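Local coordinates for protein Cry23AA1 (Bacillus thuringiensis, PDB 4RHZ) that probably acts as an insecticidal, aerolysin-type pore-forming toxin that works as a binary pair with Cry37Aa1 and binds a zinc ion, at residues D109-Y118 / F218-R226; T133-T141 / Y248-P256. All coordinates share one frame; numbering follows the deposited sequence.

Contact 1: residues D109-Y118 / F218-R226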
loop_
_atom_site.group_PDB
_atom_site.type_symbol
_atom_site.label_atom_id
_atom_site.label_comp_id
_atom_site.label_asym_id
_atom_site.label_seq_id
_atom_site.Cartn_x
_atom_site.Cartn_y
_atom_site.Cartn_z
ATOM N N ASP A 109 3.120 12.507 -1.539
ATOM C CA ASP A 109 2.225 13.632 -1.790
ATOM C C ASP A 109 0.915 13.231 -2.457
ATOM O O ASP A 109 0.095 14.048 -2.908
ATOM C CB ASP A 109 2.978 14.676 -2.642
ATOM C CG ASP A 109 2.487 14.735 -4.091
ATOM O OD1 ASP A 109 1.618 15.621 -4.340
ATOM O OD2 ASP A 109 2.950 13.911 -4.949
ATOM N N VAL A 110 0.735 11.938 -2.529
ATOM C CA VAL A 110 -0.409 11.411 -3.191
ATOM C C VAL A 110 -1.364 10.927 -2.061
ATOM O O VAL A 110 -0.912 10.540 -0.970
ATOM C CB VAL A 110 0.093 10.381 -4.223
ATOM C CG1 VAL A 110 1.486 9.847 -3.781
ATOM C CG2 VAL A 110 -0.913 9.286 -4.503
ATOM N N THR A 111 -2.659 11.049 -2.348
ATOM C CA THR A 111 -3.750 10.789 -1.461
ATOM C C THR A 111 -4.684 9.777 -2.101
ATOM O O THR A 111 -5.072 9.990 -3.243
ATOM C CB THR A 111 -4.557 12.104 -1.214
ATOM O OG1 THR A 111 -4.217 12.604 0.080
ATOM C CG2 THR A 111 -6.101 11.894 -1.251
ATOM N N LEU A 112 -5.077 8.703 -1.394
ATOM C CA LEU A 112 -6.147 7.890 -1.979
ATOM C C LEU A 112 -7.431 7.810 -1.129
ATOM O O LEU A 112 -7.375 7.783 0.122
ATOM C CB LEU A 112 -5.663 6.531 -2.509
ATOM C CG LEU A 112 -5.506 5.296 -1.620
ATOM C CD1 LEU A 112 -6.847 4.873 -1.052
ATOM C CD2 LEU A 112 -4.951 4.091 -2.347
ATOM N N THR A 113 -8.549 7.790 -1.840
ATOM C CA THR A 113 -9.876 7.725 -1.268
ATOM C C THR A 113 -10.525 6.388 -1.456
ATOM O O THR A 113 -10.676 5.892 -2.583
ATOM C CB THR A 113 -10.792 8.805 -1.870
ATOM O OG1 THR A 113 -10.370 10.046 -1.330
ATOM C CG2 THR A 113 -12.295 8.608 -1.460
ATOM N N VAL A 114 -10.919 5.809 -0.331
ATOM C CA VAL A 114 -11.595 4.523 -0.365
ATOM C C VAL A 114 -12.700 4.439 0.723
ATOM O O VAL A 114 -12.607 5.048 1.800
ATOM C CB VAL A 114 -10.566 3.370 -0.263
ATOM C CG1 VAL A 114 -9.913 3.328 1.099
ATOM C CG2 VAL A 114 -11.224 2.026 -0.547
ATOM N N SER A 115 -13.733 3.677 0.431
ATOM C CA SER A 115 -14.913 3.645 1.267
ATOM C C SER A 115 -15.254 2.185 1.520
ATOM O O SER A 115 -15.054 1.314 0.653
ATOM C CB SER A 115 -16.109 4.276 0.527
ATOM O OG SER A 115 -16.104 5.702 0.621
ATOM N N ALA A 116 -15.802 1.910 2.696
ATOM C CA ALA A 116 -16.345 0.580 2.909
ATOM C C ALA A 116 -17.544 0.634 3.869
ATOM O O ALA A 116 -17.691 1.583 4.658
ATOM C CB ALA A 116 -15.260 -0.384 3.388
ATOM N N GLU A 117 -18.408 -0.364 3.712
ATOM C CA GLU A 117 -19.512 -0.589 4.595
ATOM C C GLU A 117 -19.185 -1.572 5.742
ATOM O O GLU A 117 -18.907 -2.747 5.524
ATOM C CB GLU A 117 -20.792 -1.045 3.863
ATOM C CG GLU A 117 -21.975 -0.560 4.776
ATOM C CD GLU A 117 -23.282 -0.484 4.113
ATOM O OE1 GLU A 117 -24.270 -0.281 4.849
ATOM O OE2 GLU A 117 -23.339 -0.628 2.877
ATOM N N TYR A 118 -19.195 -1.048 6.947
ATOM C CA TYR A 118 -19.084 -1.880 8.138
ATOM C C TYR A 118 -20.432 -2.233 8.804
ATOM O O TYR A 118 -21.102 -1.358 9.362
ATOM C CB TYR A 118 -18.147 -1.244 9.115
ATOM C CG TYR A 118 -16.757 -1.200 8.535
ATOM C CD1 TYR A 118 -15.900 -2.278 8.658
ATOM C CD2 TYR A 118 -16.321 -0.080 7.802
ATOM C CE1 TYR A 118 -14.624 -2.230 8.127
ATOM C CE2 TYR A 118 -15.050 -0.042 7.237
ATOM C CZ TYR A 118 -14.217 -1.090 7.401
ATOM O OH TYR A 118 -12.956 -1.009 6.832
ATOM N N PHE A 218 -10.849 -3.981 9.600
ATOM C CA PHE A 218 -9.778 -3.467 8.728
ATOM C C PHE A 218 -10.292 -2.911 7.388
ATOM O O PHE A 218 -11.425 -3.176 7.013
ATOM C CB PHE A 218 -8.708 -4.538 8.539
ATOM C CG PHE A 218 -9.205 -5.744 7.810
ATOM C CD1 PHE A 218 -9.130 -5.801 6.418
ATOM C CD2 PHE A 218 -9.742 -6.843 8.515
ATOM C CE1 PHE A 218 -9.595 -6.930 5.724
ATOM C CE2 PHE A 218 -10.207 -7.985 7.852
ATOM C CZ PHE A 218 -10.160 -8.031 6.442
ATOM N N ILE A 219 -9.447 -2.153 6.676
ATOM C CA ILE A 219 -9.691 -1.818 5.252
ATOM C C ILE A 219 -8.334 -2.090 4.571
ATOM O O ILE A 219 -7.295 -1.624 5.047
ATOM C CB ILE A 219 -10.180 -0.356 5.163
ATOM C CG1 ILE A 219 -10.409 0.118 3.734
ATOM C CG2 ILE A 219 -9.194 0.643 5.838
ATOM C CD1 ILE A 219 -11.389 -0.669 3.038
ATOM N N GLU A 220 -8.303 -2.939 3.556
ATOM C CA GLU A 220 -7.100 -3.239 2.891
ATOM C C GLU A 220 -7.308 -3.220 1.365
ATOM O O GLU A 220 -8.455 -3.344 0.876
ATOM C CB GLU A 220 -6.493 -4.558 3.358
ATOM C CG GLU A 220 -7.146 -5.721 2.750
ATOM C CD GLU A 220 -6.444 -7.053 3.058
ATOM O OE1 GLU A 220 -5.189 -7.087 3.213
ATOM O OE2 GLU A 220 -7.146 -8.086 3.107
ATOM N N GLY A 221 -6.210 -3.080 0.605
ATOM C CA GLY A 221 -6.295 -2.806 -0.881
ATOM C C GLY A 221 -4.909 -2.719 -1.565
ATOM O O GLY A 221 -3.875 -2.606 -0.885
ATOM N N ALA A 222 -4.904 -2.749 -2.891
ATOM C CA ALA A 222 -3.699 -2.615 -3.684
ATOM C C ALA A 222 -4.233 -2.067 -4.983
ATOM O O ALA A 222 -5.119 -2.677 -5.575
ATOM C CB ALA A 222 -3.040 -4.003 -3.929
ATOM N N GLN A 223 -3.742 -0.918 -5.426
ATOM C CA GLN A 223 -4.137 -0.432 -6.773
ATOM C C GLN A 223 -3.039 0.372 -7.416
ATOM O O GLN A 223 -2.136 0.901 -6.735
ATOM C CB GLN A 223 -5.394 0.476 -6.712
ATOM C CG GLN A 223 -5.169 1.586 -5.800
ATOM C CD GLN A 223 -6.269 2.622 -5.852
ATOM O OE1 GLN A 223 -7.130 2.666 -4.938
ATOM N NE2 GLN A 223 -6.249 3.503 -6.906
ATOM N N GLY A 224 -3.206 0.558 -8.721
ATOM C CA GLY A 224 -2.408 1.542 -9.436
ATOM C C GLY A 224 -2.800 2.889 -8.915
ATOM O O GLY A 224 -4.012 3.196 -8.790
ATOM N N LEU A 225 -1.813 3.712 -8.626
ATOM C CA LEU A 225 -2.144 5.047 -8.225
ATOM C C LEU A 225 -2.026 6.074 -9.326
ATOM O O LEU A 225 -2.772 7.054 -9.317
ATOM C CB LEU A 225 -1.257 5.502 -7.101
ATOM C CG LEU A 225 -1.159 4.621 -5.866
ATOM C CD1 LEU A 225 0.048 5.145 -5.077
ATOM C CD2 LEU A 225 -2.488 4.738 -5.011
ATOM N N ARG A 226 -1.043 5.885 -10.219
ATOM C CA ARG A 226 -0.779 6.791 -11.337
ATOM C C ARG A 226 0.174 6.169 -12.327
ATOM O O ARG A 226 0.911 5.201 -11.980
ATOM C CB ARG A 226 -0.270 8.130 -10.906
ATOM C CG ARG A 226 0.730 8.056 -9.834
ATOM C CD ARG A 226 1.732 9.042 -10.105
ATOM N NE ARG A 226 1.763 10.094 -9.144
ATOM C CZ ARG A 226 1.986 11.384 -9.446
ATOM N NH1 ARG A 226 2.159 11.790 -10.717
ATOM N NH2 ARG A 226 2.022 12.277 -8.460
#
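Tyr118 folds back along its own strand, on the side facing Phe218, and hands its hydroxyl to the opposite backbone: OH donates to Phe218 O at 2.7 Å. The carbonyl oxygen lies at the edge of the ring, while the hydroxyl stands above the carbonyl plane, 56° out of it. The same OH presses close to Ile219 CB, 3.3 Å away. Ile219 carries CG1 trans to its backbone N (chi1 178°), which sends CD1 to Ala116 CB at 3.9 Å and lets CG1 meet Val114 CG1 end on. Further along, Leu112 CD2 touches Leu225 CD2 at 3.7 Å, the two leucines crossing at about a right angle, and also brushes Gln223 OE1. That amide is well fixed: NE2 gives a nearly straight bond to Gly224 O (2.9 Å, 172°), and OE1 accepts from Asn257 ND2, which also binds Thr113 O. A classic bulge opposite Gln155 turns both Leu225 and Arg226 to this side; Arg226 NH2 makes a long salt bridge, 4.0 Å, to OD2 of the poorly ordered Asp109. Phe103 of the neighbouring strand 96-105 covers Val114 and Ile219. Strands 96-105 and 111-119 form a hairpin; strand 111-119 turns Leu112, Val114 and Ala116 inward, with Thr and Ser on its other face. It lies against the long sheet as the amphipathic insertion hairpin does in aerolysin-type toxins, a role it probably shares.

Contact 2: residues T133-T141 / Y248-P256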
loop_
_atom_site.group_PDB
_atom_site.type_symbol
_atom_site.label_atom_id
_atom_site.label_comp_id
_atom_site.label_asym_id
_atom_site.label_seq_id
_atom_site.Cartn_x
_atom_site.Cartn_y
_atom_site.Cartn_z
ATOM N N THR A 133 -8.345 0.075 -17.007
ATOM C CA THR A 133 -7.557 0.172 -18.232
ATOM C C THR A 133 -6.937 1.546 -18.180
ATOM O O THR A 133 -7.658 2.551 -18.230
ATOM C CB THR A 133 -8.426 -0.005 -19.500
ATOM O OG1 THR A 133 -8.924 -1.348 -19.516
ATOM C CG2 THR A 133 -7.572 0.214 -20.797
ATOM N N TRP A 134 -5.625 1.570 -17.966
ATOM C CA TRP A 134 -4.823 2.797 -18.080
ATOM C C TRP A 134 -4.524 3.013 -19.584
ATOM O O TRP A 134 -4.251 2.079 -20.295
ATOM C CB TRP A 134 -3.511 2.660 -17.276
ATOM C CG TRP A 134 -3.746 2.478 -15.799
ATOM C CD1 TRP A 134 -4.150 1.336 -15.184
ATOM C CD2 TRP A 134 -3.611 3.468 -14.762
ATOM N NE1 TRP A 134 -4.295 1.553 -13.827
ATOM C CE2 TRP A 134 -3.961 2.847 -13.540
ATOM C CE3 TRP A 134 -3.259 4.809 -14.753
ATOM C CZ2 TRP A 134 -3.982 3.529 -12.313
ATOM C CZ3 TRP A 134 -3.258 5.492 -13.550
ATOM C CH2 TRP A 134 -3.633 4.840 -12.334
ATOM N N SER A 135 -4.666 4.234 -20.068
ATOM C CA SER A 135 -4.248 4.554 -21.429
ATOM C C SER A 135 -3.611 5.944 -21.469
ATOM O O SER A 135 -4.146 6.902 -20.941
ATOM C CB SER A 135 -5.432 4.406 -22.405
ATOM O OG SER A 135 -5.849 3.039 -22.460
ATOM N N ASP A 136 -2.443 6.058 -22.061
ATOM C CA ASP A 136 -1.795 7.331 -21.990
ATOM C C ASP A 136 -1.049 7.527 -23.311
ATOM O O ASP A 136 -0.621 6.542 -23.959
ATOM C CB ASP A 136 -0.785 7.306 -20.813
ATOM C CG ASP A 136 -1.454 7.399 -19.407
ATOM O OD1 ASP A 136 -1.430 6.375 -18.651
ATOM O OD2 ASP A 136 -1.940 8.496 -19.038
ATOM N N SER A 137 -0.841 8.780 -23.699
ATOM C CA SER A 137 0.015 9.040 -24.848
ATOM C C SER A 137 0.552 10.422 -24.796
ATOM O O SER A 137 0.049 11.276 -24.063
ATOM C CB SER A 137 -0.687 8.802 -26.168
ATOM O OG SER A 137 -1.725 9.689 -26.239
ATOM N N THR A 138 1.661 10.626 -25.497
ATOM C CA THR A 138 2.314 11.929 -25.453
ATOM C C THR A 138 3.100 12.019 -26.773
ATOM O O THR A 138 3.336 10.989 -27.456
ATOM C CB THR A 138 3.192 12.080 -24.226
ATOM O OG1 THR A 138 3.559 13.450 -24.023
ATOM C CG2 THR A 138 4.447 11.191 -24.297
ATOM N N LYS A 139 3.452 13.250 -27.135
ATOM C CA LYS A 139 3.996 13.544 -28.436
ATOM C C LYS A 139 5.393 14.017 -28.142
ATOM O O LYS A 139 5.612 15.021 -27.477
ATOM C CB LYS A 139 3.172 14.636 -29.065
ATOM C CG LYS A 139 3.115 14.623 -30.590
ATOM C CD LYS A 139 2.876 16.088 -31.098
ATOM C CE LYS A 139 2.198 16.137 -32.460
ATOM N NZ LYS A 139 1.374 17.387 -32.646
ATOM N N VAL A 140 6.367 13.272 -28.591
ATOM C CA VAL A 140 7.711 13.689 -28.264
ATOM C C VAL A 140 8.434 14.204 -29.510
ATOM O O VAL A 140 8.195 13.746 -30.633
ATOM C CB VAL A 140 8.537 12.531 -27.600
ATOM C CG1 VAL A 140 8.555 11.312 -28.475
ATOM C CG2 VAL A 140 9.985 12.987 -27.364
ATOM N N THR A 141 9.329 15.143 -29.274
ATOM C CA THR A 141 10.212 15.632 -30.310
ATOM C C THR A 141 11.547 14.922 -30.177
ATOM O O THR A 141 12.219 15.056 -29.155
ATOM C CB THR A 141 10.412 17.134 -30.146
ATOM O OG1 THR A 141 9.153 17.778 -30.331
ATOM C CG2 THR A 141 11.416 17.669 -31.188
ATOM N N TYR A 248 13.618 12.499 -18.944
ATOM C CA TYR A 248 12.590 13.368 -18.310
ATOM C C TYR A 248 11.259 12.581 -18.178
ATOM O O TYR A 248 11.078 11.552 -18.830
ATOM C CB TYR A 248 12.358 14.693 -19.093
ATOM C CG TYR A 248 11.982 14.477 -20.553
ATOM C CD1 TYR A 248 10.654 14.537 -20.976
ATOM C CD2 TYR A 248 12.964 14.221 -21.521
ATOM C CE1 TYR A 248 10.309 14.308 -22.310
ATOM C CE2 TYR A 248 12.631 14.013 -22.886
ATOM C CZ TYR A 248 11.314 14.070 -23.270
ATOM O OH TYR A 248 10.972 13.817 -24.598
ATOM N N LEU A 249 10.350 13.032 -17.317
ATOM C CA LEU A 249 9.130 12.245 -17.026
ATOM C C LEU A 249 7.913 13.046 -17.310
ATOM O O LEU A 249 7.833 14.204 -16.926
ATOM C CB LEU A 249 9.105 11.854 -15.570
ATOM C CG LEU A 249 10.322 11.082 -15.045
ATOM C CD1 LEU A 249 10.284 11.085 -13.521
ATOM C CD2 LEU A 249 10.399 9.735 -15.577
ATOM N N ILE A 250 6.971 12.439 -18.009
ATOM C CA ILE A 250 5.736 13.099 -18.353
ATOM C C ILE A 250 4.577 12.391 -17.560
ATOM O O ILE A 250 4.397 11.171 -17.668
ATOM C CB ILE A 250 5.479 12.916 -19.865
ATOM C CG1 ILE A 250 6.566 13.599 -20.705
ATOM C CG2 ILE A 250 4.043 13.425 -20.266
ATOM C CD1 ILE A 250 6.593 13.013 -22.107
ATOM N N ASN A 251 3.840 13.133 -16.737
ATOM C CA ASN A 251 2.634 12.581 -16.106
ATOM C C ASN A 251 1.649 12.041 -17.097
ATOM O O ASN A 251 1.324 12.730 -18.081
ATOM C CB ASN A 251 1.987 13.619 -15.263
ATOM C CG ASN A 251 2.843 13.957 -14.133
ATOM O OD1 ASN A 251 3.516 13.065 -13.550
ATOM N ND2 ASN A 251 2.873 15.222 -13.797
ATOM N N GLY A 252 1.247 10.792 -16.859
ATOM C CA GLY A 252 0.224 10.132 -17.654
ATOM C C GLY A 252 -1.114 10.427 -16.999
ATOM O O GLY A 252 -1.616 11.513 -17.177
ATOM N N SER A 253 -1.629 9.507 -16.173
ATOM C CA SER A 253 -2.956 9.625 -15.544
ATOM C C SER A 253 -2.920 9.389 -14.024
ATOM O O SER A 253 -2.042 8.689 -13.523
ATOM C CB SER A 253 -3.921 8.580 -16.109
ATOM O OG SER A 253 -4.048 8.605 -17.502
ATOM N N LEU A 254 -3.880 9.954 -13.301
ATOM C CA LEU A 254 -4.095 9.614 -11.859
ATOM C C LEU A 254 -5.224 8.631 -11.813
ATOM O O LEU A 254 -6.127 8.728 -12.626
ATOM C CB LEU A 254 -4.582 10.820 -11.087
ATOM C CG LEU A 254 -3.697 12.036 -10.964
ATOM C CD1 LEU A 254 -4.415 13.074 -10.102
ATOM C CD2 LEU A 254 -2.315 11.646 -10.381
ATOM N N ALA A 255 -5.214 7.685 -10.881
ATOM C CA ALA A 255 -6.451 6.867 -10.636
ATOM C C ALA A 255 -7.682 7.745 -10.228
ATOM O O ALA A 255 -7.514 8.827 -9.653
ATOM C CB ALA A 255 -6.173 5.769 -9.626
ATOM N N PRO A 256 -8.911 7.295 -10.532
ATOM C CA PRO A 256 -10.131 8.138 -10.165
ATOM C C PRO A 256 -10.209 8.552 -8.682
ATOM O O PRO A 256 -10.537 9.745 -8.328
ATOM C CB PRO A 256 -11.330 7.267 -10.536
ATOM C CG PRO A 256 -10.767 6.082 -11.374
ATOM C CD PRO A 256 -9.251 6.002 -11.174
HETATM O O HOH W 1 -5.642 6.331 -17.865
#
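Trp134 brings the benzene part of its indole up against the chain from Ser253 to Ala255. CZ3 comes to 3.4 Å from Ser253 O, which sits at the ring edge in its plane, and CH2 rests on Ala255 CB at 3.8 Å. The packing is consistent with the beta-sandwich end of an elongated aerolysin-family molecule: strands 133-141 and 248-254 run at 153° to each other, with their axes 6.6 Å apart at the closest point, and are joined through side chains. Each hydrogen-bonds through its backbone to a different long strand, the first to 67-90 and the second to 211-235.

At the middle of the contact, Asp136 faces Gly252, where the two backbones come close. Its CG lies beside the backbone N (chi1 -75°), directing the carboxylate at the Gly252-Ser253 link of the strand. Ser253 OG donates to Asp136 OD2 at 2.6 Å, arriving on the syn side but 30° out of the carboxylate plane. OD1 is held by Ser227 OG and Tyr152 OH, so three hydroxyls grip this buried carboxylate and would stabilise its negative charge; Ser227 OG also binds Ser253 N. Toward the far end the touching groups are mostly carbon. Ile250 CD1 meets Thr138 tip to tip, 3.6 Å from CG2 and equally near OG1. Beyond it, Val140 CG2 abuts the hydroxyl edge of the Tyr248 ring, only 3.1 Å from OH. Leu249, on the other side of its strand, packs against Gln72 of the Cry37AA1 chain. Back at Ser253, a single water ties the strands together, accepting from Ser135 N at 3.2 Å and donating to Ser253 OG at 2.8 Å.

Contacts 1 and 2 have centres about 22 Å apart along the molecule, yet they meet where neighbouring strands 211-235 and 246-254 run side by side: Leu225 O probably accepts a hydrogen bond from Ala255 N at 3.0 Å, and Arg226 packs against Ser253 and Asn251. The zinc ion held by His79, Glu130 and His132 lies near this junction. From contact 1, the Gln223 side chain comes to about 5 Å from the metal and about 4 Å from the His79 side chain. From contact 2, the Trp134 side chain is about 4 Å from that of His132, and the Ala255 side chain about 7 Å from the zinc.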